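Local coordinates for pesticidal crystal protein Cry2Aa (Bacillus thuringiensis serovar kurstaki, PDB 1I5P), which promotes colloid-osmotic lysis after binding to midgut epithelial cells of dipteran and lepidopteran larvae, acting as a three-domain insecticidal delta-endotoxin, at residues 174-178 with 247-252; 482-486 with 534-538. One frame throughout, in Å; residues are numbered along the deposited sequence.

Contact 1: 174-178 with 247-252; sequences LPLFA and YMFLNV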
ATOM      1  N   LEU A 174     -12.109  13.451   5.771  1.00 12.75           N
ATOM      2  CA  LEU A 174     -10.728  13.177   5.371  1.00 11.67           C
ATOM      3  C   LEU A 174     -10.567  12.760   3.895  1.00 10.14           C
ATOM      4  O   LEU A 174      -9.668  13.256   3.211  1.00  9.95           O
ATOM      5  CB  LEU A 174     -10.098  12.138   6.300  1.00  7.52           C
ATOM      6  CG  LEU A 174      -8.562  12.128   6.340  1.00 12.30           C
ATOM      7  CD1 LEU A 174      -8.028  13.521   6.705  1.00 11.29           C
ATOM      8  CD2 LEU A 174      -8.075  11.092   7.347  1.00 10.42           C
ATOM      9  N   PRO A 175     -11.426  11.858   3.386  1.00  7.93           N
ATOM     10  CA  PRO A 175     -11.293  11.455   1.982  1.00 12.21           C
ATOM     11  C   PRO A 175     -11.433  12.671   1.072  1.00 12.82           C
ATOM     12  O   PRO A 175     -10.650  12.858   0.152  1.00 13.92           O
ATOM     13  CB  PRO A 175     -12.424  10.442   1.806  1.00  9.70           C
ATOM     14  CG  PRO A 175     -12.484   9.804   3.153  1.00 11.23           C
ATOM     15  CD  PRO A 175     -12.426  11.019   4.067  1.00  9.01           C
ATOM     16  N   LEU A 176     -12.423  13.510   1.346  1.00 13.85           N
ATOM     17  CA  LEU A 176     -12.631  14.710   0.536  1.00 13.77           C
ATOM     18  C   LEU A 176     -11.443  15.654   0.665  1.00 14.36           C
ATOM     19  O   LEU A 176     -10.965  16.199  -0.328  1.00 15.73           O
ATOM     20  CB  LEU A 176     -13.912  15.435   0.963  1.00 12.10           C
ATOM     21  CG  LEU A 176     -15.267  14.784   0.661  1.00 13.73           C
ATOM     22  CD1 LEU A 176     -16.376  15.801   0.923  1.00 11.63           C
ATOM     23  CD2 LEU A 176     -15.325  14.326  -0.796  1.00 14.03           C
ATOM     24  N   PHE A 177     -10.963  15.849   1.888  1.00 13.51           N
ATOM     25  CA  PHE A 177      -9.826  16.735   2.088  1.00 13.31           C
ATOM     26  C   PHE A 177      -8.612  16.220   1.320  1.00 11.53           C
ATOM     27  O   PHE A 177      -7.861  16.997   0.732  1.00 13.19           O
ATOM     28  CB  PHE A 177      -9.475  16.864   3.575  1.00 11.56           C
ATOM     29  CG  PHE A 177      -8.197  17.621   3.818  1.00 13.44           C
ATOM     30  CD1 PHE A 177      -8.166  19.009   3.722  1.00 13.48           C
ATOM     31  CD2 PHE A 177      -7.004  16.938   4.042  1.00 14.88           C
ATOM     32  CE1 PHE A 177      -6.968  19.706   3.838  1.00 14.43           C
ATOM     33  CE2 PHE A 177      -5.800  17.625   4.159  1.00 14.49           C
ATOM     34  CZ  PHE A 177      -5.782  19.014   4.056  1.00 13.51           C
ATOM     35  N   ALA A 178      -8.423  14.906   1.323  1.00 11.55           N
ATOM     36  CA  ALA A 178      -7.299  14.307   0.611  1.00 12.06           C
ATOM     37  C   ALA A 178      -7.394  14.632  -0.872  1.00 11.98           C
ATOM     38  O   ALA A 178      -6.399  14.995  -1.497  1.00 12.77           O
ATOM     39  CB  ALA A 178      -7.291  12.803   0.813  1.00 12.32           C
ATOM     40  N   TYR A 247      -9.956   1.220   3.834  1.00 11.56           N
ATOM     41  CA  TYR A 247     -10.774   2.329   3.377  1.00 11.52           C
ATOM     42  C   TYR A 247      -9.977   3.635   3.398  1.00 11.24           C
ATOM     43  O   TYR A 247      -9.947   4.367   2.409  1.00 12.27           O
ATOM     44  CB  TYR A 247     -12.026   2.475   4.252  1.00  9.79           C
ATOM     45  CG  TYR A 247     -13.052   3.400   3.643  1.00 11.14           C
ATOM     46  CD1 TYR A 247     -14.120   2.899   2.891  1.00 11.85           C
ATOM     47  CD2 TYR A 247     -12.916   4.784   3.753  1.00 11.63           C
ATOM     48  CE1 TYR A 247     -15.023   3.759   2.259  1.00 10.93           C
ATOM     49  CE2 TYR A 247     -13.808   5.648   3.124  1.00 13.16           C
ATOM     50  CZ  TYR A 247     -14.855   5.131   2.379  1.00 14.30           C
ATOM     51  OH  TYR A 247     -15.712   5.995   1.728  1.00 19.28           O
ATOM     52  N   MET A 248      -9.326   3.924   4.522  1.00 10.60           N
ATOM     53  CA  MET A 248      -8.535   5.150   4.652  1.00 11.23           C
ATOM     54  C   MET A 248      -7.249   5.142   3.824  1.00 11.60           C
ATOM     55  O   MET A 248      -6.808   6.185   3.338  1.00 11.39           O
ATOM     56  CB  MET A 248      -8.206   5.409   6.124  1.00  8.33           C
ATOM     57  CG  MET A 248      -9.421   5.800   6.973  1.00 16.18           C
ATOM     58  SD  MET A 248     -10.230   7.314   6.378  1.00 16.10           S
ATOM     59  CE  MET A 248     -11.940   7.062   6.935  1.00 18.47           C
ATOM     60  N   PHE A 249      -6.641   3.976   3.650  1.00 11.41           N
ATOM     61  CA  PHE A 249      -5.420   3.923   2.858  1.00 14.43           C
ATOM     62  C   PHE A 249      -5.722   4.169   1.378  1.00 14.63           C
ATOM     63  O   PHE A 249      -4.942   4.809   0.677  1.00 17.17           O
ATOM     64  CB  PHE A 249      -4.708   2.586   3.062  1.00 14.07           C
ATOM     65  CG  PHE A 249      -3.607   2.651   4.086  1.00 15.15           C
ATOM     66  CD1 PHE A 249      -3.902   2.838   5.435  1.00 15.09           C
ATOM     67  CD2 PHE A 249      -2.271   2.589   3.696  1.00 17.00           C
ATOM     68  CE1 PHE A 249      -2.889   2.961   6.379  1.00 15.46           C
ATOM     69  CE2 PHE A 249      -1.243   2.711   4.633  1.00 17.16           C
ATOM     70  CZ  PHE A 249      -1.553   2.900   5.980  1.00 18.26           C
ATOM     71  N   LEU A 250      -6.864   3.683   0.906  1.00 13.45           N
ATOM     72  CA  LEU A 250      -7.240   3.880  -0.491  1.00 14.49           C
ATOM     73  C   LEU A 250      -7.777   5.285  -0.753  1.00 15.31           C
ATOM     74  O   LEU A 250      -7.537   5.860  -1.816  1.00 13.50           O
ATOM     75  CB  LEU A 250      -8.295   2.853  -0.904  1.00 13.57           C
ATOM     76  CG  LEU A 250      -7.790   1.429  -1.160  1.00 11.96           C
ATOM     77  CD1 LEU A 250      -8.970   0.505  -1.415  1.00  9.54           C
ATOM     78  CD2 LEU A 250      -6.845   1.435  -2.352  1.00 11.70           C
ATOM     79  N   ASN A 251      -8.493   5.828   0.229  1.00 14.00           N
ATOM     80  CA  ASN A 251      -9.097   7.153   0.133  1.00 12.32           C
ATOM     81  C   ASN A 251      -8.190   8.289   0.564  1.00 11.85           C
ATOM     82  O   ASN A 251      -8.394   9.437   0.164  1.00 12.57           O
ATOM     83  CB  ASN A 251     -10.358   7.222   1.001  1.00 10.89           C
ATOM     84  CG  ASN A 251     -11.592   6.773   0.273  1.00 11.26           C
ATOM     85  OD1 ASN A 251     -12.180   7.535  -0.495  1.00 13.50           O
ATOM     86  ND2 ASN A 251     -11.994   5.527   0.500  1.00 11.00           N
ATOM     87  N   VAL A 252      -7.196   7.977   1.388  1.00 11.06           N
ATOM     88  CA  VAL A 252      -6.325   9.013   1.910  1.00 11.74           C
ATOM     89  C   VAL A 252      -4.814   8.813   1.847  1.00 12.00           C
ATOM     90  O   VAL A 252      -4.100   9.651   1.307  1.00 11.35           O
ATOM     91  CB  VAL A 252      -6.694   9.315   3.389  1.00 10.34           C
ATOM     92  CG1 VAL A 252      -5.774  10.397   3.955  1.00  6.95           C
ATOM     93  CG2 VAL A 252      -8.159   9.743   3.484  1.00  6.97           C
TER
HETATM   94  O   HOH W   1     -10.508  10.186  -1.393  1.00 14.09           O
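The carbonyl oxygen of Tyr-247 is gripped twice by Asn-251, the residue that lies against Pro-175 on the neighbouring helix. The backbone N of Asn-251 makes the ordinary helical bond, while its ND2 reaches the same oxygen at 3.0 Å from the opposite face of the carbonyl plane, tilted 31° out of it. The bond lies nearly in the amide plane and fixes the rotation of the side chain. ND2 thereby sits over a face of the Tyr-247 ring, off toward its rim, and OD1 comes 3.7 Å from CB of Pro-175. The proline ring crosses Asn-251 at a slant, its CB and CG both near CB of the asparagine, and CG at the edge of the Tyr-247 ring. Val-252 sends CG2 between Leu-174 and Pro-175, 3.7 Å from CG of Leu-174, whose side chain it crosses at about a right angle. Ala-178 CB rests 3.6 Å from the carbonyl oxygen of Asn-251. A water lies 2.7 Å from that oxygen and 3.1 Å from Pro-175 O, placed to donate to either. Helix 202-232 adds Cys-223 against Val-252, and Thr-97 of helix 88-101 bonds the Tyr-247 hydroxyl. Within this helical bundle, where 174-178 meets 247-252 the direct contact is mainly apolar; an amide N-H is spent on its own helix, so the polar link between the segments runs through the water.

Contact 2: 482-486 with 534-538; sequences TMIHL and YTLRG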
ATOM      1  N   THR A 482      14.279 -14.998  -2.178  1.00 11.30           N
ATOM      2  CA  THR A 482      13.763 -13.637  -2.122  1.00 12.34           C
ATOM      3  C   THR A 482      13.650 -12.952  -3.476  1.00 12.95           C
ATOM      4  O   THR A 482      14.143 -13.443  -4.493  1.00 13.19           O
ATOM      5  CB  THR A 482      14.613 -12.750  -1.199  1.00 10.54           C
ATOM      6  OG1 THR A 482      15.944 -12.650  -1.726  1.00 10.53           O
ATOM      7  CG2 THR A 482      14.661 -13.343   0.206  1.00 10.37           C
ATOM      8  N   MET A 483      13.008 -11.791  -3.456  1.00 12.46           N
ATOM      9  CA  MET A 483      12.776 -10.989  -4.644  1.00 13.88           C
ATOM     10  C   MET A 483      13.988 -10.296  -5.233  1.00 13.48           C
ATOM     11  O   MET A 483      14.799  -9.704  -4.519  1.00 14.83           O
ATOM     12  CB  MET A 483      11.759  -9.887  -4.355  1.00 13.25           C
ATOM     13  CG  MET A 483      10.365 -10.321  -3.998  1.00 15.73           C
ATOM     14  SD  MET A 483       9.405  -8.871  -3.510  1.00 16.51           S
ATOM     15  CE  MET A 483       7.932  -9.672  -2.861  1.00 13.89           C
ATOM     16  N   ILE A 484      14.096 -10.364  -6.551  1.00 12.38           N
ATOM     17  CA  ILE A 484      15.142  -9.644  -7.261  1.00 14.59           C
ATOM     18  C   ILE A 484      14.309  -8.570  -7.964  1.00 14.47           C
ATOM     19  O   ILE A 484      13.404  -8.881  -8.743  1.00 13.34           O
ATOM     20  CB  ILE A 484      15.880 -10.517  -8.299  1.00 14.75           C
ATOM     21  CG1 ILE A 484      16.749 -11.556  -7.570  1.00 11.42           C
ATOM     22  CG2 ILE A 484      16.737  -9.622  -9.204  1.00 11.38           C
ATOM     23  CD1 ILE A 484      17.565 -12.467  -8.493  1.00 13.82           C
ATOM     24  N   HIS A 485      14.593  -7.312  -7.654  1.00 12.64           N
ATOM     25  CA  HIS A 485      13.858  -6.193  -8.224  1.00 15.28           C
ATOM     26  C   HIS A 485      14.236  -5.878  -9.658  1.00 15.70           C
ATOM     27  O   HIS A 485      15.413  -5.782  -9.992  1.00 16.80           O
ATOM     28  CB  HIS A 485      14.066  -4.966  -7.344  1.00 13.46           C
ATOM     29  CG  HIS A 485      13.615  -5.178  -5.937  1.00 11.38           C
ATOM     30  ND1 HIS A 485      12.306  -5.000  -5.547  1.00 13.03           N
ATOM     31  CD2 HIS A 485      14.271  -5.655  -4.853  1.00 10.33           C
ATOM     32  CE1 HIS A 485      12.174  -5.361  -4.284  1.00 13.11           C
ATOM     33  NE2 HIS A 485      13.351  -5.763  -3.840  1.00 10.95           N
ATOM     34  N   LEU A 486      13.227  -5.712 -10.506  1.00 15.24           N
ATOM     35  CA  LEU A 486      13.469  -5.406 -11.911  1.00 13.08           C
ATOM     36  C   LEU A 486      13.422  -3.905 -12.189  1.00 13.41           C
ATOM     37  O   LEU A 486      12.389  -3.255 -11.991  1.00 12.57           O
ATOM     38  CB  LEU A 486      12.443  -6.129 -12.795  1.00 13.62           C
ATOM     39  CG  LEU A 486      12.582  -5.955 -14.313  1.00 15.44           C
ATOM     40  CD1 LEU A 486      13.966  -6.422 -14.757  1.00 15.32           C
ATOM     41  CD2 LEU A 486      11.494  -6.754 -15.036  1.00 12.71           C
ATOM     42  N   TYR A 534      20.016  -5.734  -0.768  1.00 15.03           N
ATOM     43  CA  TYR A 534      18.961  -5.736  -1.770  1.00 13.53           C
ATOM     44  C   TYR A 534      19.579  -6.101  -3.111  1.00 14.41           C
ATOM     45  O   TYR A 534      20.735  -5.773  -3.383  1.00 11.32           O
ATOM     46  CB  TYR A 534      18.300  -4.361  -1.855  1.00 15.39           C
ATOM     47  CG  TYR A 534      17.712  -3.915  -0.541  1.00 14.64           C
ATOM     48  CD1 TYR A 534      18.511  -3.337   0.439  1.00 12.52           C
ATOM     49  CD2 TYR A 534      16.370  -4.140  -0.249  1.00 15.29           C
ATOM     50  CE1 TYR A 534      17.993  -2.998   1.685  1.00 15.00           C
ATOM     51  CE2 TYR A 534      15.840  -3.803   0.994  1.00 16.86           C
ATOM     52  CZ  TYR A 534      16.659  -3.238   1.955  1.00 13.43           C
ATOM     53  OH  TYR A 534      16.149  -2.947   3.196  1.00 14.78           O
ATOM     54  N   THR A 535      18.808  -6.790  -3.944  1.00 14.11           N
ATOM     55  CA  THR A 535      19.290  -7.197  -5.255  1.00 14.19           C
ATOM     56  C   THR A 535      18.330  -6.744  -6.344  1.00 13.74           C
ATOM     57  O   THR A 535      17.113  -6.934  -6.242  1.00 11.04           O
ATOM     58  CB  THR A 535      19.461  -8.722  -5.333  1.00 13.06           C
ATOM     59  OG1 THR A 535      20.278  -9.159  -4.244  1.00 12.87           O
ATOM     60  CG2 THR A 535      20.135  -9.119  -6.651  1.00 15.05           C
ATOM     61  N   LEU A 536      18.887  -6.154  -7.393  1.00 13.07           N
ATOM     62  CA  LEU A 536      18.076  -5.657  -8.489  1.00 13.07           C
ATOM     63  C   LEU A 536      18.663  -6.036  -9.847  1.00 14.48           C
ATOM     64  O   LEU A 536      19.874  -6.245  -9.983  1.00 11.80           O
ATOM     65  CB  LEU A 536      17.955  -4.136  -8.375  1.00 14.06           C
ATOM     66  CG  LEU A 536      19.236  -3.334  -8.605  1.00 16.92           C
ATOM     67  CD1 LEU A 536      19.272  -2.885 -10.055  1.00 15.47           C
ATOM     68  CD2 LEU A 536      19.289  -2.121  -7.689  1.00 15.41           C
ATOM     69  N   ARG A 537      17.790  -6.114 -10.848  1.00 14.25           N
ATOM     70  CA  ARG A 537      18.184  -6.448 -12.209  1.00 14.18           C
ATOM     71  C   ARG A 537      18.381  -5.119 -12.938  1.00 14.80           C
ATOM     72  O   ARG A 537      17.407  -4.429 -13.246  1.00 15.21           O
ATOM     73  CB  ARG A 537      17.077  -7.263 -12.884  1.00 16.02           C
ATOM     74  CG  ARG A 537      17.442  -7.813 -14.252  1.00 18.15           C
ATOM     75  CD  ARG A 537      18.504  -8.883 -14.131  1.00 20.36           C
ATOM     76  NE  ARG A 537      18.848  -9.472 -15.419  1.00 23.28           N
ATOM     77  CZ  ARG A 537      19.682 -10.495 -15.568  1.00 23.26           C
ATOM     78  NH1 ARG A 537      20.256 -11.044 -14.505  1.00 21.41           N
ATOM     79  NH2 ARG A 537      19.946 -10.962 -16.778  1.00 24.43           N
ATOM     80  N   GLY A 538      19.636  -4.763 -13.202  1.00 12.10           N
ATOM     81  CA  GLY A 538      19.928  -3.503 -13.863  1.00 13.60           C
ATOM     82  C   GLY A 538      19.470  -3.348 -15.302  1.00 15.34           C
ATOM     83  O   GLY A 538      19.158  -4.326 -15.989  1.00 17.49           O
TER
HETATM   84  O   HOH W   2      16.021  -7.402  -2.906  1.00 12.81           O
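In His-485, chi1 of -59° sets CG beside the backbone N and anti to the carbonyl carbon, and chi2 of -85° turns the CD2 edge of the imidazole to the carbonyl oxygen of Thr-535, 3.4 Å from CD2. This is a parallel pair of strands in the C-terminal jelly-roll beta sandwich, strongly twisted, with the short strands at 44° to each other. His-485 uses both backbone polar groups: its N donates to Thr-535 O at 2.9 Å, in the carbonyl plane, and its O accepts from Arg-537 N in a bond whose modelled length is doubtfully short. CB of His-485 and CB of Leu-536 lie on one face of the sheet. On the other, CD1 of Leu-486 packs 3.7 Å from CB of Arg-537 and close to its CG, so the arginine supplies its aliphatic root here, while NH1 bonds Asn-602 of strand 602-610. The histidine ring is fixed from outside the pair by Lys-471 at ND1 and the carbonyl of His-500 at NE2. Where the two strands diverge toward their N-terminal ends, a water spans the gap, donating to Met-483 O at 3.1 Å and accepting from Thr-535 N at 3.0 Å.

Overall arrangement
The two contacts come in series along the chain: contact 1 closes within the N-terminal helical bundle well before contact 2 opens in the C-terminal beta sandwich. They lie on opposite sides of the chain's centre, their own centres 32 Å apart and their nearest atoms about 17 Å, and they share no helix, strand or sheet. Between them in sequence runs the beta prism of the middle domain. Each joins parts of a single domain that are distant in sequence, 69 and 48 residues apart, mainly through side chains in contact 1 and through the backbone in contact 2; neither spans a domain boundary. Together they sample two of the three modules from which a delta-endotoxin is built.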